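Binding component of ABC transporter (Wolinella succinogenes, PDB 3K4U) binds lysine in the cleft between its two lobes and probably serves as the solute-binding component of an ABC transporter. Local coordinates at residues Val82-Gln93 and Leu186-Lys197. Numbering follows the deposited sequence.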
loop_
_atom_site.group_PDB
_atom_site.type_symbol
_atom_site.label_atom_id
_atom_site.label_comp_id
_atom_site.label_asym_id
_atom_site.label_seq_id
_atom_site.Cartn_x
_atom_site.Cartn_y
_atom_site.Cartn_z
ATOM N N VAL E 82 0.278 23.249 -28.783
ATOM C CA VAL E 82 0.460 21.828 -29.062
ATOM C C VAL E 82 -0.050 20.975 -27.894
ATOM O O VAL E 82 -0.329 21.541 -26.826
ATOM C CB VAL E 82 1.954 21.497 -29.353
ATOM C CG1 VAL E 82 2.361 22.068 -30.704
ATOM C CG2 VAL E 82 2.896 21.994 -28.259
ATOM N N ASN E 83 -0.144 19.642 -28.071
ATOM C CA ASN E 83 -0.485 18.704 -26.993
ATOM C C ASN E 83 0.787 18.039 -26.530
ATOM O O ASN E 83 1.713 17.820 -27.334
ATOM C CB ASN E 83 -1.380 17.557 -27.441
ATOM C CG ASN E 83 -2.811 17.951 -27.675
ATOM O OD1 ASN E 83 -3.349 18.876 -27.068
ATOM N ND2 ASN E 83 -3.459 17.218 -28.547
ATOM N N PHE E 84 0.823 17.680 -25.244
ATOM C CA PHE E 84 1.966 17.023 -24.678
ATOM C C PHE E 84 1.667 15.616 -24.229
ATOM O O PHE E 84 0.541 15.294 -23.902
ATOM C CB PHE E 84 2.428 17.784 -23.489
ATOM C CG PHE E 84 3.278 18.943 -23.819
ATOM C CD1 PHE E 84 4.616 18.749 -24.118
ATOM C CD2 PHE E 84 2.769 20.219 -23.801
ATOM C CE1 PHE E 84 5.417 19.797 -24.402
ATOM C CE2 PHE E 84 3.586 21.284 -24.081
ATOM C CZ PHE E 84 4.907 21.065 -24.396
ATOM N N VAL E 85 2.696 14.783 -24.252
ATOM C CA VAL E 85 2.642 13.416 -23.820
ATOM C C VAL E 85 3.030 13.375 -22.337
ATOM O O VAL E 85 3.791 14.218 -21.896
ATOM C CB VAL E 85 3.630 12.599 -24.671
ATOM C CG1 VAL E 85 4.033 11.310 -23.994
ATOM C CG2 VAL E 85 2.992 12.287 -26.000
ATOM N N GLU E 86 2.510 12.430 -21.561
ATOM C CA GLU E 86 2.906 12.329 -20.130
ATOM C C GLU E 86 4.393 12.637 -19.995
ATOM O O GLU E 86 5.171 12.197 -20.790
ATOM C CB GLU E 86 2.555 10.940 -19.557
ATOM C CG GLU E 86 1.077 10.799 -19.255
ATOM C CD GLU E 86 0.574 11.924 -18.341
ATOM O OE1 GLU E 86 0.980 11.944 -17.145
ATOM O OE2 GLU E 86 -0.217 12.787 -18.792
ATOM N N PRO E 87 4.810 13.406 -18.990
ATOM C CA PRO E 87 6.187 13.886 -19.098
ATOM C C PRO E 87 7.176 12.739 -19.024
ATOM O O PRO E 87 6.813 11.692 -18.516
ATOM C CB PRO E 87 6.310 14.815 -17.898
ATOM C CG PRO E 87 5.404 14.276 -16.951
ATOM C CD PRO E 87 4.226 13.731 -17.686
ATOM N N TYR E 88 8.408 12.892 -19.505
ATOM C CA TYR E 88 9.263 11.717 -19.553
ATOM C C TYR E 88 10.467 11.827 -18.647
ATOM O O TYR E 88 11.107 10.826 -18.285
ATOM C CB TYR E 88 9.645 11.363 -20.991
ATOM C CG TYR E 88 10.489 12.399 -21.702
ATOM C CD1 TYR E 88 11.883 12.279 -21.769
ATOM C CD2 TYR E 88 9.903 13.511 -22.275
ATOM C CE1 TYR E 88 12.647 13.225 -22.415
ATOM C CE2 TYR E 88 10.660 14.466 -22.893
ATOM C CZ TYR E 88 12.037 14.316 -22.988
ATOM O OH TYR E 88 12.784 15.293 -23.660
ATOM N N ILE E 89 10.757 13.047 -18.234
ATOM C CA ILE E 89 11.780 13.294 -17.206
ATOM C C ILE E 89 11.371 14.614 -16.539
ATOM O O ILE E 89 10.685 15.431 -17.153
ATOM C CB ILE E 89 13.191 13.355 -17.809
ATOM C CG1 ILE E 89 14.230 13.693 -16.756
ATOM C CG2 ILE E 89 13.247 14.395 -18.952
ATOM C CD1 ILE E 89 15.561 13.180 -17.087
ATOM N N VAL E 90 11.718 14.782 -15.259
ATOM C CA VAL E 90 11.322 15.981 -14.526
ATOM C C VAL E 90 12.589 16.677 -14.110
ATOM O O VAL E 90 13.504 16.037 -13.611
ATOM C CB VAL E 90 10.431 15.658 -13.312
ATOM C CG1 VAL E 90 10.155 16.892 -12.528
ATOM C CG2 VAL E 90 9.139 15.109 -13.789
ATOM N N VAL E 91 12.630 17.990 -14.311
ATOM C CA VAL E 91 13.876 18.749 -14.218
ATOM C C VAL E 91 13.627 20.044 -13.469
ATOM O O VAL E 91 12.473 20.445 -13.310
ATOM C CB VAL E 91 14.358 19.048 -15.646
ATOM C CG1 VAL E 91 14.982 20.484 -15.774
ATOM C CG2 VAL E 91 15.267 17.915 -16.137
ATOM N N GLY E 92 14.688 20.697 -13.006
ATOM C CA GLY E 92 14.553 22.047 -12.444
ATOM C C GLY E 92 15.690 22.957 -12.864
ATOM O O GLY E 92 16.730 22.498 -13.350
ATOM N N GLN E 93 15.501 24.254 -12.700
ATOM C CA GLN E 93 16.596 25.172 -12.962
ATOM C C GLN E 93 17.630 25.214 -11.849
ATOM O O GLN E 93 17.294 25.134 -10.672
ATOM C CB GLN E 93 16.079 26.575 -13.257
ATOM C CG GLN E 93 16.320 26.999 -14.678
ATOM C CD GLN E 93 15.361 26.362 -15.611
ATOM O OE1 GLN E 93 15.495 25.198 -15.965
ATOM N NE2 GLN E 93 14.353 27.114 -16.014
ATOM N N LEU E 186 15.195 24.993 -8.635
ATOM C CA LEU E 186 14.358 26.161 -8.300
ATOM C C LEU E 186 12.992 26.223 -8.989
ATOM O O LEU E 186 12.175 27.102 -8.675
ATOM C CB LEU E 186 15.124 27.458 -8.518
ATOM C CG LEU E 186 16.625 27.446 -8.160
ATOM C CD1 LEU E 186 17.277 28.770 -8.465
ATOM C CD2 LEU E 186 16.856 27.067 -6.722
ATOM N N THR E 187 12.735 25.306 -9.922
ATOM C CA THR E 187 11.443 25.258 -10.574
ATOM C C THR E 187 10.939 23.830 -10.582
ATOM O O THR E 187 11.629 22.906 -10.137
ATOM C CB THR E 187 11.469 25.863 -12.016
ATOM O OG1 THR E 187 12.700 25.532 -12.696
ATOM C CG2 THR E 187 11.282 27.386 -11.986
ATOM N N TYR E 188 9.718 23.635 -11.055
ATOM C CA TYR E 188 9.223 22.287 -11.240
ATOM C C TYR E 188 8.899 22.200 -12.693
ATOM O O TYR E 188 7.917 22.818 -13.153
ATOM C CB TYR E 188 7.983 21.999 -10.396
ATOM C CG TYR E 188 7.497 20.610 -10.631
ATOM C CD1 TYR E 188 8.087 19.525 -9.970
ATOM C CD2 TYR E 188 6.479 20.360 -11.542
ATOM C CE1 TYR E 188 7.651 18.215 -10.207
ATOM C CE2 TYR E 188 6.051 19.072 -11.798
ATOM C CZ TYR E 188 6.629 18.007 -11.127
ATOM O OH TYR E 188 6.159 16.725 -11.377
ATOM N N GLU E 189 9.740 21.465 -13.427
ATOM C CA GLU E 189 9.676 21.526 -14.886
ATOM C C GLU E 189 9.586 20.198 -15.543
ATOM O O GLU E 189 10.588 19.605 -15.881
ATOM C CB GLU E 189 10.784 22.392 -15.477
ATOM C CG GLU E 189 10.449 23.882 -15.364
ATOM C CD GLU E 189 11.616 24.773 -15.699
ATOM O OE1 GLU E 189 11.592 25.966 -15.331
ATOM O OE2 GLU E 189 12.561 24.287 -16.349
ATOM N N PRO E 190 8.364 19.698 -15.688
ATOM C CA PRO E 190 8.116 18.455 -16.377
ATOM C C PRO E 190 8.388 18.592 -17.860
ATOM O O PRO E 190 7.975 19.574 -18.505
ATOM C CB PRO E 190 6.625 18.229 -16.153
ATOM C CG PRO E 190 6.088 19.544 -15.894
ATOM C CD PRO E 190 7.139 20.281 -15.137
ATOM N N LEU E 191 9.059 17.604 -18.406
ATOM C CA LEU E 191 9.499 17.658 -19.766
ATOM C C LEU E 191 8.643 16.655 -20.561
ATOM O O LEU E 191 8.498 15.493 -20.134
ATOM C CB LEU E 191 10.986 17.303 -19.774
ATOM C CG LEU E 191 12.071 18.389 -19.861
ATOM C CD1 LEU E 191 11.741 19.759 -19.284
ATOM C CD2 LEU E 191 13.345 17.899 -19.309
ATOM N N GLY E 192 8.067 17.077 -21.688
ATOM C CA GLY E 192 7.262 16.170 -22.493
ATOM C C GLY E 192 7.478 16.325 -23.996
ATOM O O GLY E 192 8.012 17.353 -24.439
ATOM N N TRP E 193 7.079 15.318 -24.777
ATOM C CA TRP E 193 7.217 15.371 -26.211
ATOM C C TRP E 193 5.972 16.075 -26.626
ATOM O O TRP E 193 4.897 15.707 -26.142
ATOM C CB TRP E 193 7.211 13.969 -26.875
ATOM C CG TRP E 193 8.189 13.057 -26.277
ATOM C CD1 TRP E 193 9.428 13.389 -25.824
ATOM C CD2 TRP E 193 8.002 11.669 -25.979
ATOM N NE1 TRP E 193 10.035 12.277 -25.279
ATOM C CE2 TRP E 193 9.174 11.216 -25.361
ATOM C CE3 TRP E 193 6.937 10.776 -26.146
ATOM C CZ2 TRP E 193 9.325 9.910 -24.914
ATOM C CZ3 TRP E 193 7.098 9.462 -25.724
ATOM C CH2 TRP E 193 8.290 9.040 -25.127
ATOM N N ALA E 194 6.089 17.030 -27.552
ATOM C CA ALA E 194 4.906 17.679 -28.120
ATOM C C ALA E 194 4.562 17.153 -29.523
ATOM O O ALA E 194 5.431 16.619 -30.251
ATOM C CB ALA E 194 5.083 19.158 -28.143
ATOM N N ILE E 195 3.278 17.295 -29.854
ATOM C CA ILE E 195 2.699 16.891 -31.095
ATOM C C ILE E 195 1.504 17.810 -31.396
ATOM O O ILE E 195 1.049 18.565 -30.529
ATOM C CB ILE E 195 2.224 15.457 -31.051
ATOM C CG1 ILE E 195 1.110 15.296 -30.013
ATOM C CG2 ILE E 195 3.404 14.538 -30.821
ATOM C CD1 ILE E 195 0.336 13.951 -30.150
ATOM N N LYS E 196 0.969 17.765 -32.607
ATOM C CA LYS E 196 -0.106 18.688 -32.838
ATOM C C LYS E 196 -1.470 18.147 -32.439
ATOM O O LYS E 196 -1.698 16.949 -32.377
ATOM C CB LYS E 196 -0.092 19.264 -34.242
ATOM C CG LYS E 196 0.047 18.296 -35.309
ATOM C CD LYS E 196 -0.074 19.032 -36.592
ATOM C CE LYS E 196 -1.547 19.137 -37.024
ATOM N NZ LYS E 196 -2.049 17.788 -37.539
ATOM N N LYS E 197 -2.368 19.088 -32.183
ATOM C CA LYS E 197 -3.631 18.837 -31.579
ATOM C C LYS E 197 -4.530 18.090 -32.503
ATOM O O LYS E 197 -4.306 18.070 -33.725
ATOM C CB LYS E 197 -4.291 20.160 -31.290
ATOM C CG LYS E 197 -3.634 20.966 -30.224
ATOM C CD LYS E 197 -4.042 22.407 -30.403
ATOM C CE LYS E 197 -4.916 22.864 -29.281
ATOM N NZ LYS E 197 -5.220 24.285 -29.543
#
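Tyr88 meets Trp193 in an oblique aromatic pair, the phenol and the five-membered ring having centroids 4.2 Å apart and planes inclined by 32°. Followed outward, Tyr88 CB lies near Trp193 CZ2, and CG, placed between the backbone N and the carbonyl carbon (chi1 64°), comes close to Trp193 NE1. The next two ring atoms lie along the indole: Tyr88 CD2 is 3.3 Å from Trp193 NE1, and Tyr88 CE2 is 3.4 Å from Trp193 CD1. The indole nitrogen thus sits over one face of the phenol, offset toward its rim, while Gly192 CA borders the edge. Farther out, Tyr88 CZ still faces NE1 and CD1 of Trp193, and OH lies beyond the indole. With only a methyl group in place of this phenol, as in an alanine, one side of the Trp193 indole would probably lose its aromatic partner and the ring could turn more readily.

Tyr88 N donates to Leu191 O at 2.7 Å, tying the backbones together two residues before Trp193. Upstream, Asn83 and Ile195 form an antiparallel hydrogen-bonded pair, and Ala194 CB makes a CH-pi contact over the Phe84 ring, 4.2 Å from its centroid. Downstream, Val91 and Glu189 form another such pair. Leu191 CD2 packs on Val91 CG2 at 3.7 Å, and the Leu191 side chain also touches the bound lysine.

The segments run antiparallel (152° between strands 89-91 and 189-191) as the two crossings linking the lobes in this binding-protein fold. Helix 200-216 covers Val85, Tyr88 and Ile195, helix 218-228 Ile89, and helix 125-133 Gln93 and Glu189; strand 89-98 also pairs antiparallel with strands 159-163 and 179-182.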